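Local coordinates for putative exported protein (Burkholderia pseudomallei, PDB 4JGB) that probably binds NAD(P) in a Rossmann-type domain and may act as an oxidoreductase, although its substrate is not established, at residues A108-V113 with F153-A158. Residues are numbered along the deposited sequence; the frame is centred on the assembly and turned at random.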
loop_
_atom_site.group_PDB
_atom_site.type_symbol
_atom_site.label_atom_id
_atom_site.label_comp_id
_atom_site.label_asym_id
_atom_site.label_seq_id
_atom_site.Cartn_x
_atom_site.Cartn_y
_atom_site.Cartn_z
ATOM N N ALA A 108 -3.261 -4.559 8.475
ATOM C CA ALA A 108 -4.337 -5.473 8.849
ATOM C C ALA A 108 -4.978 -5.092 10.195
ATOM O O ALA A 108 -6.176 -5.247 10.366
ATOM C CB ALA A 108 -3.806 -6.911 8.883
ATOM N N GLY A 109 -4.191 -4.542 11.114
ATOM C CA GLY A 109 -4.720 -4.076 12.404
ATOM C C GLY A 109 -5.805 -2.996 12.313
ATOM O O GLY A 109 -6.624 -2.889 13.220
ATOM N N THR A 110 -5.818 -2.219 11.199
ATOM C CA THR A 110 -6.837 -1.188 10.939
ATOM C C THR A 110 -8.152 -1.749 10.380
ATOM O O THR A 110 -9.126 -1.005 10.184
ATOM C CB THR A 110 -6.355 -0.133 9.908
ATOM O OG1 THR A 110 -6.310 -0.713 8.591
ATOM C CG2 THR A 110 -4.999 0.350 10.229
ATOM N N LEU A 111 -8.189 -3.044 10.065
ATOM C CA LEU A 111 -9.356 -3.566 9.361
ATOM C C LEU A 111 -10.560 -3.489 10.314
ATOM O O LEU A 111 -10.465 -3.824 11.505
ATOM C CB LEU A 111 -9.123 -4.994 8.847
ATOM C CG LEU A 111 -8.021 -5.217 7.787
ATOM C CD1 LEU A 111 -7.862 -6.704 7.519
ATOM C CD2 LEU A 111 -8.342 -4.472 6.489
ATOM N N GLU A 112 -11.681 -3.027 9.793
ATOM C CA GLU A 112 -12.858 -2.810 10.619
ATOM C C GLU A 112 -13.584 -4.118 10.891
ATOM O O GLU A 112 -13.909 -4.835 9.954
ATOM C CB GLU A 112 -13.775 -1.830 9.904
ATOM C CG GLU A 112 -15.058 -1.558 10.643
ATOM C CD GLU A 112 -15.773 -0.376 10.061
ATOM O OE1 GLU A 112 -15.322 0.749 10.292
ATOM O OE2 GLU A 112 -16.771 -0.588 9.347
ATOM N N VAL A 113 -13.845 -4.438 12.160
ATOM C CA VAL A 113 -14.547 -5.692 12.493
ATOM C C VAL A 113 -16.034 -5.456 12.766
ATOM O O VAL A 113 -16.815 -6.381 12.707
ATOM C CB VAL A 113 -13.906 -6.455 13.687
ATOM C CG1 VAL A 113 -12.483 -6.883 13.366
ATOM C CG2 VAL A 113 -13.938 -5.627 14.975
ATOM N N PHE A 153 -5.862 3.443 0.711
ATOM C CA PHE A 153 -5.072 2.899 1.799
ATOM C C PHE A 153 -5.372 1.408 1.762
ATOM O O PHE A 153 -6.448 0.987 2.192
ATOM C CB PHE A 153 -5.536 3.564 3.083
ATOM C CG PHE A 153 -4.861 3.076 4.338
ATOM C CD1 PHE A 153 -3.614 3.577 4.725
ATOM C CD2 PHE A 153 -5.512 2.170 5.183
ATOM C CE1 PHE A 153 -3.028 3.146 5.917
ATOM C CE2 PHE A 153 -4.915 1.728 6.364
ATOM C CZ PHE A 153 -3.673 2.221 6.732
ATOM N N PHE A 154 -4.459 0.630 1.184
ATOM C CA PHE A 154 -4.740 -0.750 0.800
ATOM C C PHE A 154 -4.125 -1.734 1.795
ATOM O O PHE A 154 -2.993 -2.127 1.601
ATOM C CB PHE A 154 -4.216 -1.065 -0.637
ATOM C CG PHE A 154 -5.001 -2.171 -1.345
ATOM C CD1 PHE A 154 -5.123 -3.446 -0.776
ATOM C CD2 PHE A 154 -5.638 -1.926 -2.558
ATOM C CE1 PHE A 154 -5.879 -4.428 -1.376
ATOM C CE2 PHE A 154 -6.377 -2.916 -3.186
ATOM C CZ PHE A 154 -6.497 -4.176 -2.601
ATOM N N SER A 155 -4.860 -2.131 2.846
ATOM C CA SER A 155 -4.318 -3.041 3.881
ATOM C C SER A 155 -4.270 -4.492 3.447
ATOM O O SER A 155 -5.232 -4.981 2.854
ATOM C CB SER A 155 -5.124 -2.974 5.197
ATOM O OG SER A 155 -5.136 -1.638 5.688
ATOM N N PRO A 156 -3.155 -5.175 3.745
ATOM C CA PRO A 156 -3.056 -6.612 3.549
ATOM C C PRO A 156 -3.970 -7.282 4.542
ATOM O O PRO A 156 -4.385 -6.658 5.536
ATOM C CB PRO A 156 -1.592 -6.959 3.986
ATOM C CG PRO A 156 -0.878 -5.660 4.124
ATOM C CD PRO A 156 -1.939 -4.600 4.351
ATOM N N ALA A 157 -4.271 -8.544 4.266
ATOM C CA ALA A 157 -4.936 -9.397 5.227
ATOM C C ALA A 157 -4.052 -9.598 6.469
ATOM O O ALA A 157 -2.857 -9.299 6.436
ATOM C CB ALA A 157 -5.242 -10.734 4.568
ATOM N N ALA A 158 -4.625 -10.174 7.533
ATOM C CA ALA A 158 -3.886 -10.444 8.783
ATOM C C ALA A 158 -2.700 -11.340 8.529
ATOM O O ALA A 158 -1.724 -11.346 9.273
ATOM C CB ALA A 158 -4.794 -11.080 9.831
#
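Ala108 and Ala158 bring the two backbones to 5.0 Å between their CA atoms. Residues 108-110 form a short 3-10 turn, closed by a hydrogen bond from Leu111 N to Ala108 O. Segment 153-158 is the end of strand 150-155 and the loop that follows. Ala108 CB lies against the loop backbone, 3.4 Å from Pro156 O and 3.5 Å from Ala158 CA. Thr110 and Phe153 meet tip to tip. Thr110 OG1 lies in the plane of the Phe153 ring, at its edge, 3.6 Å from CE2. With chi1 at 72°, this hydroxyl lies between the backbone N and carbonyl carbon and is hydrogen-bonded to Gly107 O. It is also 3.3 Å from Ser155 OG, which makes a weak hydrogen bond with Gly107 N. Leu111 divides its methyls: CD2 packs on Ser155 CB at 3.8 Å, and CD1 approaches Pro156 O. His136 of helix 130-143 touches both Thr110 and Phe153. This mostly buried contact joins the chain that follows strand 101-105 to the C-terminal end of the adjacent parallel strand 150-155 and the loop after it. Rossmann-type folds, the predicted family here, carry their nucleotide-binding and active-site loops at this C-terminal end of the sheet.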